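Local coordinates for type-iv like pilin ttha1219 (Thermus thermophilus, PDB 5G23), which is a type IV-like pilin linked to natural competence and DNA uptake, probably serving as a subunit of a pilus-like fibre, at the interface of chains A and B. Residues are numbered along the deposited sequence; one frame, centred on the assembly and turned at random. Chains: chain A/B, Type-iv like pilin ttha1219.

Contact 1: the interface of chains A and B. Residues chain A 54, 58; chain B 55, 59, 95, 118.
A:Thr54 and A:Arg58, one turn apart on helix 44-61 with helical backbone torsions, meet B:Val55 and B:Glu59 of the same helix in the partner, while B:Glu95 comes from the 3-10 helix 95-99 and B:Trp118 from strand 115-122. A:Arg58 buries the most surface here (88 Å²). Its chain is extended from CG to NE (chi2 -178°), which carries the guanidinium across to the side of the partner helix. There NH1 forms a salt bridge with the carboxylate oxygen OE1 of B:Glu59 at 3.2 Å, the two flat groups turned 38° apart. NH2 stands above the B:Trp118 ring plane at its outer rim, 3.4 Å from CH2; the guanidinium is turned steeply (64°) to the indole, so the two do not stack flat. The methyl CG2 of A:Thr54 covers one guanidinium face and also packs on CG1 of B:Val55 at 3.8 Å. OE1 of B:Glu95 lies 3.8 Å from CG of A:Arg58, its chain crossing at about a right angle, and a water joins the backbone O of A:Arg58 (2.8 Å) to the backbone N of B:Glu95. Cut back to an alanine, position A:Arg58 would probably leave B:Glu59 without its charge mate. The patch pairs the two copies of helix 44-61 in the deposited dimer.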
ATOM      1  N   THR A  54      -2.453   1.341  -4.271  1.00 14.49           N
ATOM      2  CA  THR A  54      -2.899   0.510  -3.163  1.00 15.43           C
ATOM      3  C   THR A  54      -2.738   1.280  -1.880  1.00 15.48           C
ATOM      4  O   THR A  54      -3.587   1.224  -1.009  1.00 17.28           O
ATOM      5  CB  THR A  54      -2.128  -0.807  -3.116  1.00 16.02           C
ATOM      6  OG1 THR A  54      -2.377  -1.522  -4.340  1.00 15.85           O
ATOM      7  CG2 THR A  54      -2.533  -1.718  -1.903  1.00 16.93           C
ATOM      8  N   ARG A  58      -6.166   2.337   0.322  1.00 18.29           N
ATOM      9  CA  ARG A  58      -6.410   1.776   1.622  1.00 19.92           C
ATOM     10  C   ARG A  58      -6.573   2.925   2.626  1.00 20.55           C
ATOM     11  O   ARG A  58      -7.366   2.872   3.528  1.00 20.46           O
ATOM     12  CB  ARG A  58      -5.369   0.691   1.973  1.00 22.17           C
ATOM     13  CG  ARG A  58      -5.726  -0.515   1.106  1.00 24.71           C
ATOM     14  CD  ARG A  58      -4.931  -1.758   1.248  1.00 27.98           C
ATOM     15  NE  ARG A  58      -5.395  -2.758   0.265  1.00 31.33           N
ATOM     16  CZ  ARG A  58      -4.731  -3.889  -0.007  1.00 36.36           C
ATOM     17  NH1 ARG A  58      -3.606  -4.238   0.658  1.00 32.62           N
ATOM     18  NH2 ARG A  58      -5.217  -4.707  -0.950  1.00 39.27           N
TER
ATOM     19  N   VAL B  55       2.324  -1.534   2.115  1.00 14.78           N
ATOM     20  CA  VAL B  55       1.171  -2.357   1.724  1.00 15.21           C
ATOM     21  C   VAL B  55       1.085  -3.574   2.617  1.00 14.91           C
ATOM     22  O   VAL B  55       0.041  -3.921   3.101  1.00 15.04           O
ATOM     23  CB  VAL B  55       1.252  -2.740   0.234  1.00 15.37           C
ATOM     24  CG1 VAL B  55       0.198  -3.772  -0.176  1.00 16.13           C
ATOM     25  CG2 VAL B  55       1.082  -1.478  -0.659  1.00 15.72           C
ATOM     26  N   GLU B  59      -1.749  -4.690   5.818  1.00 21.42           N
ATOM     27  CA  GLU B  59      -2.538  -5.856   5.680  1.00 22.93           C
ATOM     28  C   GLU B  59      -2.276  -6.857   6.839  1.00 23.26           C
ATOM     29  O   GLU B  59      -3.198  -7.483   7.346  1.00 24.22           O
ATOM     30  CB  GLU B  59      -2.210  -6.439   4.308  1.00 24.86           C
ATOM     31  CG  GLU B  59      -2.928  -7.683   3.882  1.00 28.97           C
ATOM     32  CD  GLU B  59      -4.249  -7.385   3.256  1.00 31.12           C
ATOM     33  OE1 GLU B  59      -4.552  -6.188   3.051  1.00 34.06           O
ATOM     34  OE2 GLU B  59      -5.007  -8.351   3.114  1.00 31.87           O
ATOM     35  N   GLU B  95     -10.644  -1.654   2.988  1.00 32.19           N
ATOM     36  CA  GLU B  95     -11.211  -1.630   1.676  1.00 31.53           C
ATOM     37  C   GLU B  95     -11.656  -3.008   1.201  1.00 31.90           C
ATOM     38  O   GLU B  95     -12.731  -3.150   0.656  1.00 31.25           O
ATOM     39  CB  GLU B  95     -10.171  -1.093   0.676  1.00 31.00           C
ATOM     40  CG  GLU B  95     -10.772  -0.600  -0.613  1.00 30.58           C
ATOM     41  CD  GLU B  95      -9.763  -0.274  -1.691  1.00 30.48           C
ATOM     42  OE1 GLU B  95      -8.521  -0.447  -1.425  1.00 29.46           O
ATOM     43  OE2 GLU B  95     -10.216   0.214  -2.761  1.00 29.32           O
ATOM     44  N   TRP B 118       0.604 -11.486  -4.339  1.00 17.37           N
ATOM     45  CA  TRP B 118      -0.400 -11.411  -3.335  1.00 17.28           C
ATOM     46  C   TRP B 118      -1.684 -12.059  -3.761  1.00 17.84           C
ATOM     47  O   TRP B 118      -2.074 -11.989  -4.975  1.00 18.38           O
ATOM     48  CB  TRP B 118      -0.701  -9.922  -3.052  1.00 18.31           C
ATOM     49  CG  TRP B 118      -1.859  -9.685  -2.108  1.00 20.35           C
ATOM     50  CD1 TRP B 118      -1.981 -10.080  -0.781  1.00 21.30           C
ATOM     51  CD2 TRP B 118      -3.078  -9.005  -2.418  1.00 23.39           C
ATOM     52  NE1 TRP B 118      -3.167  -9.638  -0.250  1.00 22.06           N
ATOM     53  CE2 TRP B 118      -3.865  -8.987  -1.230  1.00 22.94           C
ATOM     54  CE3 TRP B 118      -3.551  -8.348  -3.564  1.00 25.54           C
ATOM     55  CZ2 TRP B 118      -5.136  -8.423  -1.183  1.00 25.43           C
ATOM     56  CZ3 TRP B 118      -4.858  -7.734  -3.504  1.00 27.16           C
ATOM     57  CH2 TRP B 118      -5.610  -7.798  -2.322  1.00 26.51           C
TER
HETATM   58  O   HOH W   1      -8.570   0.433   4.131  1.00 32.13           O

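Contact 2: the interface of chains A and B. Residues chain A 65, 90, 92-93; chain B 61-62, 65, 93-94.
Apolar contacts between A:Met93 and B:Met93 form the middle of this patch of loops and the end of helix 44-61, which closes one end of the deposited dimer interface, possibly helping to hold it. The two copies differ in side-chain torsion. In A:Met93, which is poorly ordered, CG lies anti to the backbone N (chi1 170°); in B:Met93 chi1 is -85°, and the chain runs out between A:Met93 and A:Tyr65. Its methyl CE presses on CB of A:Met93, a tight approach that the disorder makes doubtful in detail. On the other flank, CG of B:Met93 sits over the face of the A:Tyr65 ring at its hydroxyl end, 3.7 Å from CZ, and SD comes equally near the phenol OH. A second set of contacts brings rings to the backbone: CE2 of B:Tyr61 lies 3.6 Å from the carbonyl O of A:Gly92, and CD1 of B:Tyr65 is 3.9 Å from that same oxygen. The lack of a side chain on A:Gly92 probably lets both rings approach. Within chain A, the phenol OH of A:Tyr65 donates to OE1 of A:Glu90 at 2.6 Å, which probably steadies the ring. That hydrogen bond enters on the syn side of the A:Glu90 carboxylate, 26° out of its plane.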
ATOM      1  N   TYR A  65     -14.549   7.580   8.720  1.00 23.30           N
ATOM      2  CA  TYR A  65     -14.873   6.488   9.647  1.00 24.56           C
ATOM      3  C   TYR A  65     -15.188   7.041  11.020  1.00 26.31           C
ATOM      4  O   TYR A  65     -14.349   7.658  11.649  1.00 25.12           O
ATOM      5  CB  TYR A  65     -13.712   5.482   9.734  1.00 25.42           C
ATOM      6  CG  TYR A  65     -14.045   4.275  10.609  1.00 27.07           C
ATOM      7  CD1 TYR A  65     -14.999   3.347  10.200  1.00 27.96           C
ATOM      8  CD2 TYR A  65     -13.466   4.110  11.836  1.00 28.84           C
ATOM      9  CE1 TYR A  65     -15.330   2.260  10.972  1.00 29.01           C
ATOM     10  CE2 TYR A  65     -13.789   3.021  12.614  1.00 30.38           C
ATOM     11  CZ  TYR A  65     -14.733   2.103  12.174  1.00 30.90           C
ATOM     12  OH  TYR A  65     -15.075   1.013  12.985  1.00 32.35           O
ATOM     13  N   GLU A  90      -9.724   3.611  15.739  1.00 57.49           N
ATOM     14  CA  GLU A  90     -10.273   2.544  16.660  1.00 58.67           C
ATOM     15  C   GLU A  90      -9.083   1.651  16.904  1.00 58.75           C
ATOM     16  O   GLU A  90      -8.430   1.263  15.957  1.00 53.63           O
ATOM     17  CB  GLU A  90     -11.436   1.694  16.003  1.00 59.16           C
ATOM     18  CG  GLU A  90     -12.097   0.459  16.758  1.00 60.25           C
ATOM     19  CD  GLU A  90     -13.506   0.081  16.187  1.00 58.39           C
ATOM     20  OE1 GLU A  90     -13.900   0.891  15.348  1.00 56.16           O
ATOM     21  OE2 GLU A  90     -14.266  -0.932  16.531  1.00 54.20           O
ATOM     22  N   GLY A  92      -6.570  -1.326  17.216  1.00 62.96           N
ATOM     23  CA  GLY A  92      -6.483  -2.601  16.489  1.00 62.71           C
ATOM     24  C   GLY A  92      -6.841  -2.521  15.015  1.00 62.64           C
ATOM     25  O   GLY A  92      -6.793  -3.530  14.316  1.00 66.41           O
ATOM     26  N   MET A  93      -7.163  -1.322  14.526  1.00 61.60           N
ATOM     27  CA  MET A  93      -7.404  -1.052  13.083  1.00 59.89           C
ATOM     28  C   MET A  93      -6.100  -0.773  12.354  1.00 53.08           C
ATOM     29  O   MET A  93      -5.877  -1.294  11.261  1.00 54.45           O
ATOM     30  CB  MET A  93      -8.331   0.184  12.908  1.00 64.35           C
ATOM     31  CG  MET A  93      -8.501   0.756  11.463  1.00 67.97           C
ATOM     32  SD  MET A  93      -9.659   2.197  11.189  1.00 73.11           S
ATOM     33  CE  MET A  93      -9.495   3.122  12.717  1.00 67.49           C
TER
ATOM     34  N   TYR B  61      -0.996  -6.352   9.895  1.00 18.59           N
ATOM     35  CA  TYR B  61      -1.338  -5.861  11.223  1.00 20.07           C
ATOM     36  C   TYR B  61      -2.734  -6.359  11.641  1.00 22.12           C
ATOM     37  O   TYR B  61      -2.987  -6.582  12.804  1.00 22.57           O
ATOM     38  CB  TYR B  61      -1.340  -4.340  11.231  1.00 20.30           C
ATOM     39  CG  TYR B  61      -1.676  -3.737  12.553  1.00 22.42           C
ATOM     40  CD1 TYR B  61      -0.690  -3.579  13.515  1.00 23.56           C
ATOM     41  CD2 TYR B  61      -2.967  -3.319  12.858  1.00 24.24           C
ATOM     42  CE1 TYR B  61      -0.969  -3.007  14.747  1.00 25.15           C
ATOM     43  CE2 TYR B  61      -3.253  -2.725  14.070  1.00 26.69           C
ATOM     44  CZ  TYR B  61      -2.231  -2.597  15.033  1.00 27.11           C
ATOM     45  OH  TYR B  61      -2.486  -2.053  16.271  1.00 31.18           O
ATOM     46  N   THR B  62      -3.621  -6.474  10.680  1.00 22.10           N
ATOM     47  CA  THR B  62      -4.996  -6.859  10.961  1.00 26.37           C
ATOM     48  C   THR B  62      -5.192  -8.381  11.228  1.00 25.14           C
ATOM     49  O   THR B  62      -6.227  -8.807  11.649  1.00 24.84           O
ATOM     50  CB  THR B  62      -5.946  -6.415   9.792  1.00 28.14           C
ATOM     51  OG1 THR B  62      -5.731  -7.183   8.606  1.00 33.26           O
ATOM     52  CG2 THR B  62      -5.698  -5.012   9.356  1.00 29.99           C
ATOM     53  N   TYR B  65      -7.790 -10.382  13.658  1.00 25.97           N
ATOM     54  CA  TYR B  65      -8.758  -9.418  14.199  1.00 27.06           C
ATOM     55  C   TYR B  65     -10.110 -10.049  14.373  1.00 29.64           C
ATOM     56  O   TYR B  65     -10.699 -10.538  13.404  1.00 29.75           O
ATOM     57  CB  TYR B  65      -8.878  -8.231  13.270  1.00 27.88           C
ATOM     58  CG  TYR B  65      -9.781  -7.142  13.791  1.00 30.58           C
ATOM     59  CD1 TYR B  65      -9.377  -6.357  14.872  1.00 32.54           C
ATOM     60  CD2 TYR B  65     -11.002  -6.900  13.218  1.00 32.69           C
ATOM     61  CE1 TYR B  65     -10.183  -5.341  15.362  1.00 34.82           C
ATOM     62  CE2 TYR B  65     -11.832  -5.904  13.709  1.00 35.54           C
ATOM     63  CZ  TYR B  65     -11.407  -5.129  14.773  1.00 36.71           C
ATOM     64  OH  TYR B  65     -12.235  -4.169  15.261  1.00 41.54           O
ATOM     65  N   MET B  93     -13.686  -0.197   7.822  1.00 44.81           N
ATOM     66  CA  MET B  93     -12.262  -0.189   8.268  1.00 48.95           C
ATOM     67  C   MET B  93     -11.272  -0.479   7.141  1.00 45.78           C
ATOM     68  O   MET B  93     -10.269   0.223   6.995  1.00 49.43           O
ATOM     69  CB  MET B  93     -12.059  -1.134   9.491  1.00 53.43           C
ATOM     70  CG  MET B  93     -12.387  -0.449  10.836  1.00 60.30           C
ATOM     71  SD  MET B  93     -12.250  -1.362  12.422  1.00 67.35           S
ATOM     72  CE  MET B  93     -10.677  -2.227  12.341  1.00 62.13           C
ATOM     73  N   GLU B  94     -11.549  -1.498   6.330  1.00 41.87           N
ATOM     74  CA  GLU B  94     -10.592  -2.010   5.377  1.00 39.04           C
ATOM     75  C   GLU B  94     -11.282  -2.186   4.033  1.00 35.40           C
ATOM     76  O   GLU B  94     -12.381  -2.726   3.943  1.00 31.84           O
ATOM     77  CB  GLU B  94      -9.934  -3.306   5.847  1.00 42.81           C
ATOM     78  CG  GLU B  94      -9.334  -3.175   7.310  1.00 49.85           C
ATOM     79  CD  GLU B  94      -7.914  -2.544   7.381  1.00 55.64           C
ATOM     80  OE1 GLU B  94      -6.983  -3.118   6.746  1.00 65.00           O
ATOM     81  OE2 GLU B  94      -7.692  -1.478   8.057  1.00 61.53           O
TER

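Contact 3: the interface of chains A and B. Residues chain A 133, 136; chain B 42, 47.
A:Pro133 meets the guanidinium of B:Arg42, a poorly ordered residue whose exact pose deserves caution, the pyrrolidine ring offering CB and CG to the charged group. NH2 lies 3.4 Å from CG of A:Pro133, and NH1 is scarcely further from that carbon at 3.5 Å, so both terminal nitrogens share the touch. It is a van der Waals contact of a cationic group against an aliphatic ring. Beside it, the carbonyl O of A:Gly136 stands 3.7 Å from NH2 of B:Arg42, a looser polar neighbour that might still favour the positive charge. One shell out, B:Asp47 probably helps place the arginine from within its own chain. Its OD1 makes a salt bridge of 3.1 Å with NH1 of B:Arg42, while OD2 lies 3.3 Å above the guanidinium plane, towards its rim. The carboxylate therefore meets the group over a face rather than edge-on. Bends at chi2 (-55°) and chi3 (-71°) fold the arginine back towards B:Asp47. In the fold, B:Arg42 is the first modelled residue of chain B, just ahead of helix 44-61, whose first turn carries B:Asp47; A:Pro133 ends the short strand 132-133 and A:Gly136 is the one-residue strand 136, on either side of a tight connection.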
ATOM      1  N   PRO A 133       7.674  12.139   0.470  1.00 26.76           N
ATOM      2  CA  PRO A 133       7.469  11.496  -0.838  1.00 25.50           C
ATOM      3  C   PRO A 133       6.941  10.076  -0.698  1.00 24.31           C
ATOM      4  O   PRO A 133       7.398   9.310   0.091  1.00 24.26           O
ATOM      5  CB  PRO A 133       8.844  11.509  -1.516  1.00 28.20           C
ATOM      6  CG  PRO A 133       9.748  12.352  -0.641  1.00 29.34           C
ATOM      7  CD  PRO A 133       9.104  12.513   0.703  1.00 28.95           C
ATOM      8  N   GLY A 136       8.258   9.292  -6.575  1.00 20.28           N
ATOM      9  CA  GLY A 136       8.800  10.287  -7.466  1.00 22.07           C
ATOM     10  C   GLY A 136       9.761  11.245  -6.819  1.00 22.65           C
ATOM     11  O   GLY A 136      10.181  11.021  -5.729  1.00 22.02           O
TER
ATOM     12  N   ARG B  42      16.954   6.594   0.270  1.00 47.26           N
ATOM     13  CA  ARG B  42      16.384   7.199  -0.968  1.00 48.99           C
ATOM     14  C   ARG B  42      16.977   6.444  -2.162  1.00 44.65           C
ATOM     15  O   ARG B  42      17.838   5.578  -1.983  1.00 48.33           O
ATOM     16  CB  ARG B  42      16.628   8.714  -1.037  1.00 54.08           C
ATOM     17  CG  ARG B  42      15.845   9.538   0.013  1.00 59.27           C
ATOM     18  CD  ARG B  42      14.317   9.342   0.018  1.00 60.95           C
ATOM     19  NE  ARG B  42      13.717   9.946  -1.181  1.00 65.03           N
ATOM     20  CZ  ARG B  42      12.420   9.972  -1.446  1.00 67.27           C
ATOM     21  NH1 ARG B  42      11.563   9.376  -0.625  1.00 69.39           N
ATOM     22  NH2 ARG B  42      11.989  10.573  -2.548  1.00 66.11           N
ATOM     23  N   ASP B  47      12.532   3.458  -2.638  1.00 19.78           N
ATOM     24  CA  ASP B  47      11.159   4.031  -2.530  1.00 21.20           C
ATOM     25  C   ASP B  47      10.137   2.988  -2.874  1.00 20.31           C
ATOM     26  O   ASP B  47       9.057   2.879  -2.225  1.00 18.80           O
ATOM     27  CB  ASP B  47      10.980   5.271  -3.414  1.00 24.47           C
ATOM     28  CG  ASP B  47      11.720   6.469  -2.899  1.00 27.71           C
ATOM     29  OD1 ASP B  47      12.195   6.497  -1.720  1.00 32.86           O
ATOM     30  OD2 ASP B  47      11.827   7.421  -3.702  1.00 33.69           O
TER

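All three contacts belong to one two-fold interface strung along helix 44-61. Contact 3 lies at its N-terminal start through B:Asp47, contact 1 in its second half, and contact 2 at its C-terminal end through B:Tyr61. C-alpha centres of contacts 1 and 2 are about 12 Å apart, those of contacts 1 and 3 about 19 Å, and those of contacts 2 and 3 about 27 Å. B:Glu94 of contact 2 directly precedes B:Glu95 of contact 1, joining the loop to the helix patch. Symmetry repeats each contact with the chains exchanged; the structure alone does not show whether a pilus-like assembly uses this pairing.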